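Local coordinates for protein 5,10-methylenetetrahydromethanopterin reductase (Methanopyrus kandleri, PDB 1EZW) that catalyses the reversible, coenzyme F420-dependent reduction of methylene-tetrahydromethanopterin to methyl-tetrahydromethanopterin, a step of methanogenesis from carbon dioxide, at residues A[68-78]-A[130-141]. Numbering follows the deposited sequence.
Sequences PYTRHPLITAS and AIREVKEVIYQY
Tyr141 OH, lying 3.4 Å from Ser78 CB, spends its hydrogen bond beyond the pair, on Tyr40 O of the second subunit; Ser78 OG likewise bonds Asn42 O of that subunit. The Tyr141 ring is met over one face. Ala77 CB sits 3.8 Å from the centroid of the Tyr141 ring and 28° off its normal, a CH-pi contact displaced toward CG, while Ser78 N overlies the same face nearer the hydroxyl. With CG anti to the backbone N, Tyr141 lays its ring along the flank of helix 73-78, where Ala77 CB covers it. Leu74 reaches the ring obliquely with CD2, which also meets Val137 CG1 at 3.6 Å, the two side chains crossing at about a right angle.

One turn before Ala77, Pro73 CB rests 3.8 Å from Val134 CG1. The other branch, Val134 CG2, beside the backbone N, presses on Pro68 CB at 3.3 Å, tighter than normal carbon contact. One valine thus serves both Pro68 of the loop and Pro73 of the first helical turn. Pro68 CG also touches Ile131 CG1, and Tyr69 OH approaches Ala130 CB. At the helix start His72 ND1 accepts from Leu74 N at 169°, an N-cap bond.

The axes of 73-78 and 130-141 approach to 8.7 Å and cross at -48°. In the TIM barrel helix 73-86 follows strand 60-63, and helix 127-142 comes after strand 93-95 with helix 100-106 in between; Met95 and Ile93 of that strand pack against Val134 and Ile138. Contacts along the helices are mostly carbon to carbon, so the join is largely apolar, while the hydroxyls of Tyr141 and Ser78 are bonded into the subunit interface.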
ATOM      1  N   PRO A  68       4.213  28.994  -1.432  1.00 19.58           N
ATOM      2  CA  PRO A  68       3.827  29.405  -2.807  1.00 17.89           C
ATOM      3  C   PRO A  68       4.911  29.418  -3.862  1.00 17.42           C
ATOM      4  O   PRO A  68       4.599  29.571  -5.047  1.00 19.37           O
ATOM      5  CB  PRO A  68       3.369  30.869  -2.617  1.00 20.45           C
ATOM      6  CG  PRO A  68       3.137  30.998  -1.102  1.00 20.41           C
ATOM      7  CD  PRO A  68       4.224  30.151  -0.509  1.00 20.18           C
ATOM      8  N   TYR A  69       6.162  29.259  -3.444  1.00 17.66           N
ATOM      9  CA  TYR A  69       7.296  29.499  -4.325  1.00 19.28           C
ATOM     10  C   TYR A  69       8.024  28.384  -5.015  1.00 18.64           C
ATOM     11  O   TYR A  69       8.417  28.522  -6.168  1.00 21.23           O
ATOM     12  CB  TYR A  69       8.360  30.298  -3.551  1.00 18.76           C
ATOM     13  CG  TYR A  69       7.775  31.513  -2.840  1.00 21.44           C
ATOM     14  CD1 TYR A  69       7.620  31.511  -1.448  1.00 21.40           C
ATOM     15  CD2 TYR A  69       7.268  32.603  -3.568  1.00 23.53           C
ATOM     16  CE1 TYR A  69       6.981  32.551  -0.790  1.00 23.89           C
ATOM     17  CE2 TYR A  69       6.601  33.678  -2.894  1.00 24.73           C
ATOM     18  CZ  TYR A  69       6.469  33.627  -1.504  1.00 25.89           C
ATOM     19  OH  TYR A  69       5.829  34.657  -0.795  1.00 28.84           O
ATOM     20  N   THR A  70       8.261  27.289  -4.299  1.00 17.50           N
ATOM     21  CA  THR A  70       9.072  26.238  -4.893  1.00 16.44           C
ATOM     22  C   THR A  70       8.331  25.368  -5.901  1.00 16.64           C
ATOM     23  O   THR A  70       8.964  24.532  -6.550  1.00 17.27           O
ATOM     24  CB  THR A  70       9.673  25.346  -3.815  1.00 17.64           C
ATOM     25  OG1 THR A  70       8.588  24.685  -3.147  1.00 16.46           O
ATOM     26  CG2 THR A  70      10.541  26.199  -2.783  1.00 15.68           C
ATOM     27  N   ARG A  71       7.009  25.524  -6.002  1.00 17.21           N
ATOM     28  CA  ARG A  71       6.215  24.769  -6.995  1.00 16.09           C
ATOM     29  C   ARG A  71       5.133  25.727  -7.447  1.00 16.00           C
ATOM     30  O   ARG A  71       4.652  26.540  -6.662  1.00 17.60           O
ATOM     31  CB  ARG A  71       5.486  23.579  -6.350  1.00 15.64           C
ATOM     32  CG  ARG A  71       6.417  22.556  -5.715  1.00 16.62           C
ATOM     33  CD  ARG A  71       5.511  21.451  -5.111  1.00 16.23           C
ATOM     34  NE  ARG A  71       6.266  20.444  -4.355  1.00 14.96           N
ATOM     35  CZ  ARG A  71       6.781  20.668  -3.147  1.00 15.04           C
ATOM     36  NH1 ARG A  71       7.461  19.720  -2.504  1.00 17.70           N
ATOM     37  NH2 ARG A  71       6.615  21.856  -2.583  1.00 17.07           N
ATOM     38  N   HIS A  72       4.708  25.616  -8.704  1.00 15.53           N
ATOM     39  CA  HIS A  72       3.628  26.452  -9.195  1.00 16.32           C
ATOM     40  C   HIS A  72       2.377  26.122  -8.375  1.00 17.56           C
ATOM     41  O   HIS A  72       2.145  24.969  -8.012  1.00 17.13           O
ATOM     42  CB  HIS A  72       3.389  26.115 -10.672  1.00 18.00           C
ATOM     43  CG  HIS A  72       2.506  27.090 -11.391  1.00 18.44           C
ATOM     44  ND1 HIS A  72       1.144  27.143 -11.202  1.00 18.09           N
ATOM     45  CD2 HIS A  72       2.806  28.061 -12.295  1.00 19.15           C
ATOM     46  CE1 HIS A  72       0.635  28.114 -11.958  1.00 20.57           C
ATOM     47  NE2 HIS A  72       1.626  28.681 -12.634  1.00 18.53           N
ATOM     48  N   PRO A  73       1.559  27.117  -8.039  1.00 18.42           N
ATOM     49  CA  PRO A  73       0.371  26.798  -7.262  1.00 19.27           C
ATOM     50  C   PRO A  73      -0.575  25.775  -7.882  1.00 18.85           C
ATOM     51  O   PRO A  73      -1.277  25.084  -7.149  1.00 16.33           O
ATOM     52  CB  PRO A  73      -0.265  28.184  -7.023  1.00 21.16           C
ATOM     53  CG  PRO A  73       0.238  29.001  -8.135  1.00 21.05           C
ATOM     54  CD  PRO A  73       1.680  28.590  -8.208  1.00 19.87           C
ATOM     55  N   LEU A  74      -0.572  25.633  -9.219  1.00 16.93           N
ATOM     56  CA  LEU A  74      -1.439  24.653  -9.858  1.00 17.25           C
ATOM     57  C   LEU A  74      -0.866  23.255  -9.582  1.00 15.89           C
ATOM     58  O   LEU A  74      -1.618  22.293  -9.539  1.00 16.93           O
ATOM     59  CB  LEU A  74      -1.520  24.876 -11.383  1.00 16.89           C
ATOM     60  CG  LEU A  74      -2.413  26.074 -11.758  1.00 17.47           C
ATOM     61  CD1 LEU A  74      -2.247  26.373 -13.284  1.00 18.18           C
ATOM     62  CD2 LEU A  74      -3.898  25.748 -11.439  1.00 18.24           C
ATOM     63  N   ILE A  75       0.460  23.162  -9.442  1.00 15.84           N
ATOM     64  CA  ILE A  75       1.080  21.870  -9.090  1.00 15.80           C
ATOM     65  C   ILE A  75       0.733  21.546  -7.610  1.00 15.59           C
ATOM     66  O   ILE A  75       0.392  20.400  -7.267  1.00 15.04           O
ATOM     67  CB  ILE A  75       2.579  21.916  -9.310  1.00 15.35           C
ATOM     68  CG1 ILE A  75       2.858  21.965 -10.826  1.00 17.18           C
ATOM     69  CG2 ILE A  75       3.263  20.701  -8.659  1.00 16.30           C
ATOM     70  CD1 ILE A  75       2.336  20.728 -11.578  1.00 17.59           C
ATOM     71  N   THR A  76       0.822  22.537  -6.729  1.00 15.59           N
ATOM     72  CA  THR A  76       0.426  22.282  -5.341  1.00 15.15           C
ATOM     73  C   THR A  76      -1.057  21.851  -5.304  1.00 16.07           C
ATOM     74  O   THR A  76      -1.415  20.905  -4.603  1.00 14.82           O
ATOM     75  CB  THR A  76       0.652  23.560  -4.485  1.00 15.84           C
ATOM     76  OG1 THR A  76       2.060  23.809  -4.396  1.00 15.68           O
ATOM     77  CG2 THR A  76       0.057  23.364  -3.076  1.00 16.20           C
ATOM     78  N   ALA A  77      -1.940  22.532  -6.067  1.00 14.51           N
ATOM     79  CA  ALA A  77      -3.352  22.148  -6.093  1.00 13.69           C
ATOM     80  C   ALA A  77      -3.508  20.665  -6.513  1.00 15.12           C
ATOM     81  O   ALA A  77      -4.270  19.902  -5.903  1.00 15.26           O
ATOM     82  CB  ALA A  77      -4.130  23.054  -7.062  1.00 14.91           C
ATOM     83  N   SER A  78      -2.849  20.304  -7.615  1.00 13.83           N
ATOM     84  CA  SER A  78      -2.885  18.926  -8.076  1.00 14.53           C
ATOM     85  C   SER A  78      -2.427  17.960  -6.962  1.00 14.70           C
ATOM     86  O   SER A  78      -3.099  16.922  -6.735  1.00 15.26           O
ATOM     87  CB  SER A  78      -1.966  18.762  -9.307  1.00 15.45           C
ATOM     88  OG  SER A  78      -1.927  17.385  -9.725  1.00 15.46           O
ATOM     89  N   ALA A 130       0.953  36.694  -1.695  1.00 22.33           N
ATOM     90  CA  ALA A 130       1.234  35.455  -2.439  1.00 21.99           C
ATOM     91  C   ALA A 130       0.393  34.294  -1.865  1.00 22.35           C
ATOM     92  O   ALA A 130      -0.177  33.508  -2.630  1.00 21.45           O
ATOM     93  CB  ALA A 130       2.735  35.109  -2.398  1.00 22.98           C
ATOM     94  N   ILE A 131       0.289  34.203  -0.542  1.00 20.45           N
ATOM     95  CA  ILE A 131      -0.501  33.140   0.079  1.00 21.16           C
ATOM     96  C   ILE A 131      -1.985  33.294  -0.258  1.00 20.78           C
ATOM     97  O   ILE A 131      -2.676  32.323  -0.526  1.00 20.62           O
ATOM     98  CB  ILE A 131      -0.254  33.094   1.609  1.00 20.61           C
ATOM     99  CG1 ILE A 131       1.184  32.603   1.868  1.00 21.79           C
ATOM    100  CG2 ILE A 131      -1.318  32.128   2.286  1.00 19.33           C
ATOM    101  CD1 ILE A 131       1.625  32.631   3.335  1.00 24.29           C
ATOM    102  N   ARG A 132      -2.513  34.527  -0.241  1.00 20.62           N
ATOM    103  CA  ARG A 132      -3.908  34.704  -0.621  1.00 18.60           C
ATOM    104  C   ARG A 132      -4.136  34.204  -2.058  1.00 19.51           C
ATOM    105  O   ARG A 132      -5.169  33.609  -2.351  1.00 19.66           O
ATOM    106  CB  ARG A 132      -4.278  36.207  -0.586  1.00 21.51           C
ATOM    107  CG  ARG A 132      -4.368  36.800   0.786  1.00 21.93           C
ATOM    108  CD  ARG A 132      -4.587  38.326   0.619  1.00 25.22           C
ATOM    109  NE  ARG A 132      -4.718  39.000   1.903  1.00 25.70           N
ATOM    110  CZ  ARG A 132      -5.845  39.082   2.602  1.00 25.92           C
ATOM    111  NH1 ARG A 132      -5.839  39.728   3.770  1.00 28.22           N
ATOM    112  NH2 ARG A 132      -6.970  38.541   2.154  1.00 26.86           N
ATOM    113  N   GLU A 133      -3.200  34.505  -2.948  1.00 18.95           N
ATOM    114  CA  GLU A 133      -3.350  34.129  -4.355  1.00 19.03           C
ATOM    115  C   GLU A 133      -3.249  32.625  -4.528  1.00 20.26           C
ATOM    116  O   GLU A 133      -4.044  32.043  -5.262  1.00 19.85           O
ATOM    117  CB  GLU A 133      -2.314  34.830  -5.236  1.00 19.75           C
ATOM    118  CG  GLU A 133      -2.554  36.379  -5.217  1.00 20.64           C
ATOM    119  CD  GLU A 133      -1.728  37.130  -6.213  1.00 23.63           C
ATOM    120  OE1 GLU A 133      -1.802  38.391  -6.189  1.00 24.82           O
ATOM    121  OE2 GLU A 133      -1.007  36.524  -7.034  1.00 23.07           O
ATOM    122  N   VAL A 134      -2.290  32.015  -3.856  1.00 21.62           N
ATOM    123  CA  VAL A 134      -2.177  30.554  -3.976  1.00 21.33           C
ATOM    124  C   VAL A 134      -3.464  29.934  -3.462  1.00 20.08           C
ATOM    125  O   VAL A 134      -3.956  28.949  -4.023  1.00 19.70           O
ATOM    126  CB  VAL A 134      -0.997  29.959  -3.178  1.00 22.98           C
ATOM    127  CG1 VAL A 134      -1.006  28.419  -3.330  1.00 25.76           C
ATOM    128  CG2 VAL A 134       0.288  30.481  -3.690  1.00 26.96           C
ATOM    129  N   LYS A 135      -4.025  30.470  -2.371  1.00 19.05           N
ATOM    130  CA  LYS A 135      -5.272  29.917  -1.885  1.00 20.48           C
ATOM    131  C   LYS A 135      -6.375  29.995  -2.959  1.00 21.40           C
ATOM    132  O   LYS A 135      -7.106  29.015  -3.188  1.00 19.51           O
ATOM    133  CB  LYS A 135      -5.736  30.642  -0.607  1.00 21.00           C
ATOM    134  CG  LYS A 135      -6.932  29.933  -0.020  1.00 21.23           C
ATOM    135  CD  LYS A 135      -7.735  30.775   0.964  1.00 23.10           C
ATOM    136  CE  LYS A 135      -8.961  29.982   1.432  1.00 24.09           C
ATOM    137  NZ  LYS A 135     -10.077  30.806   1.995  1.00 25.09           N
ATOM    138  N   GLU A 136      -6.531  31.153  -3.609  0.50 20.66           N
ATOM    139  CA  GLU A 136      -7.563  31.256  -4.644  0.50 21.39           C
ATOM    140  C   GLU A 136      -7.341  30.240  -5.767  0.50 20.31           C
ATOM    141  O   GLU A 136      -8.294  29.637  -6.248  0.50 21.43           O
ATOM    142  CB  GLU A 136      -7.621  32.667  -5.240  0.50 23.73           C
ATOM    143  CG  GLU A 136      -8.106  33.682  -4.252  0.50 26.24           C
ATOM    144  CD  GLU A 136      -9.473  33.340  -3.703  0.50 27.52           C
ATOM    145  OE1 GLU A 136      -9.648  33.473  -2.477  0.50 31.25           O
ATOM    146  OE2 GLU A 136     -10.373  32.942  -4.485  0.50 27.93           O
ATOM    147  N   VAL A 137      -6.099  30.065  -6.190  1.00 20.10           N
ATOM    148  CA  VAL A 137      -5.824  29.107  -7.252  1.00 20.55           C
ATOM    149  C   VAL A 137      -6.159  27.675  -6.814  1.00 19.80           C
ATOM    150  O   VAL A 137      -6.776  26.908  -7.558  1.00 17.82           O
ATOM    151  CB  VAL A 137      -4.353  29.194  -7.692  1.00 20.32           C
ATOM    152  CG1 VAL A 137      -3.977  27.974  -8.586  1.00 19.73           C
ATOM    153  CG2 VAL A 137      -4.135  30.519  -8.457  1.00 21.87           C
ATOM    154  N   ILE A 138      -5.740  27.315  -5.608  1.00 19.42           N
ATOM    155  CA  ILE A 138      -6.046  25.972  -5.140  1.00 20.20           C
ATOM    156  C   ILE A 138      -7.519  25.689  -5.073  1.00 18.26           C
ATOM    157  O   ILE A 138      -7.964  24.644  -5.535  1.00 17.46           O
ATOM    158  CB  ILE A 138      -5.395  25.729  -3.747  1.00 19.36           C
ATOM    159  CG1 ILE A 138      -3.871  25.738  -3.897  1.00 18.43           C
ATOM    160  CG2 ILE A 138      -5.928  24.408  -3.150  1.00 20.15           C
ATOM    161  CD1 ILE A 138      -3.146  25.630  -2.515  1.00 21.96           C
ATOM    162  N   TYR A 139      -8.319  26.609  -4.516  1.00 18.55           N
ATOM    163  CA  TYR A 139      -9.730  26.315  -4.390  1.00 19.01           C
ATOM    164  C   TYR A 139     -10.475  26.381  -5.716  1.00 19.23           C
ATOM    165  O   TYR A 139     -11.434  25.643  -5.903  1.00 19.44           O
ATOM    166  CB  TYR A 139     -10.343  27.180  -3.270  1.00 18.92           C
ATOM    167  CG  TYR A 139      -9.914  26.546  -1.939  1.00 17.39           C
ATOM    168  CD1 TYR A 139      -8.662  26.831  -1.376  1.00 17.81           C
ATOM    169  CD2 TYR A 139     -10.726  25.591  -1.329  1.00 20.04           C
ATOM    170  CE1 TYR A 139      -8.208  26.166  -0.208  1.00 20.86           C
ATOM    171  CE2 TYR A 139     -10.294  24.907  -0.151  1.00 20.91           C
ATOM    172  CZ  TYR A 139      -9.040  25.205   0.387  1.00 21.84           C
ATOM    173  OH  TYR A 139      -8.586  24.553   1.512  1.00 22.02           O
ATOM    174  N   GLN A 140     -10.026  27.229  -6.645  1.00 18.40           N
ATOM    175  CA  GLN A 140     -10.638  27.172  -7.973  1.00 18.94           C
ATOM    176  C   GLN A 140     -10.384  25.780  -8.577  1.00 18.79           C
ATOM    177  O   GLN A 140     -11.275  25.203  -9.209  1.00 19.34           O
ATOM    178  CB  GLN A 140     -10.076  28.213  -8.938  1.00 19.17           C
ATOM    179  CG  GLN A 140     -10.587  29.656  -8.655  1.00 21.82           C
ATOM    180  CD  GLN A 140     -10.200  30.580  -9.792  1.00 25.27           C
ATOM    181  OE1 GLN A 140     -10.200  30.156 -10.950  1.00 23.36           O
ATOM    182  NE2 GLN A 140      -9.927  31.870  -9.479  1.00 23.49           N
ATOM    183  N   TYR A 141      -9.186  25.237  -8.357  1.00 18.41           N
ATOM    184  CA  TYR A 141      -8.809  23.909  -8.869  1.00 17.56           C
ATOM    185  C   TYR A 141      -9.687  22.826  -8.215  1.00 17.58           C
ATOM    186  O   TYR A 141     -10.221  21.943  -8.883  1.00 18.95           O
ATOM    187  CB  TYR A 141      -7.321  23.677  -8.553  1.00 16.75           C
ATOM    188  CG  TYR A 141      -6.740  22.399  -9.129  1.00 15.82           C
ATOM    189  CD1 TYR A 141      -5.965  22.419 -10.279  1.00 16.55           C
ATOM    190  CD2 TYR A 141      -6.984  21.168  -8.514  1.00 16.41           C
ATOM    191  CE1 TYR A 141      -5.421  21.225 -10.824  1.00 18.64           C
ATOM    192  CE2 TYR A 141      -6.448  19.975  -9.043  1.00 17.34           C
ATOM    193  CZ  TYR A 141      -5.671  20.011 -10.189  1.00 17.88           C
ATOM    194  OH  TYR A 141      -5.074  18.847 -10.692  1.00 16.36           O
TER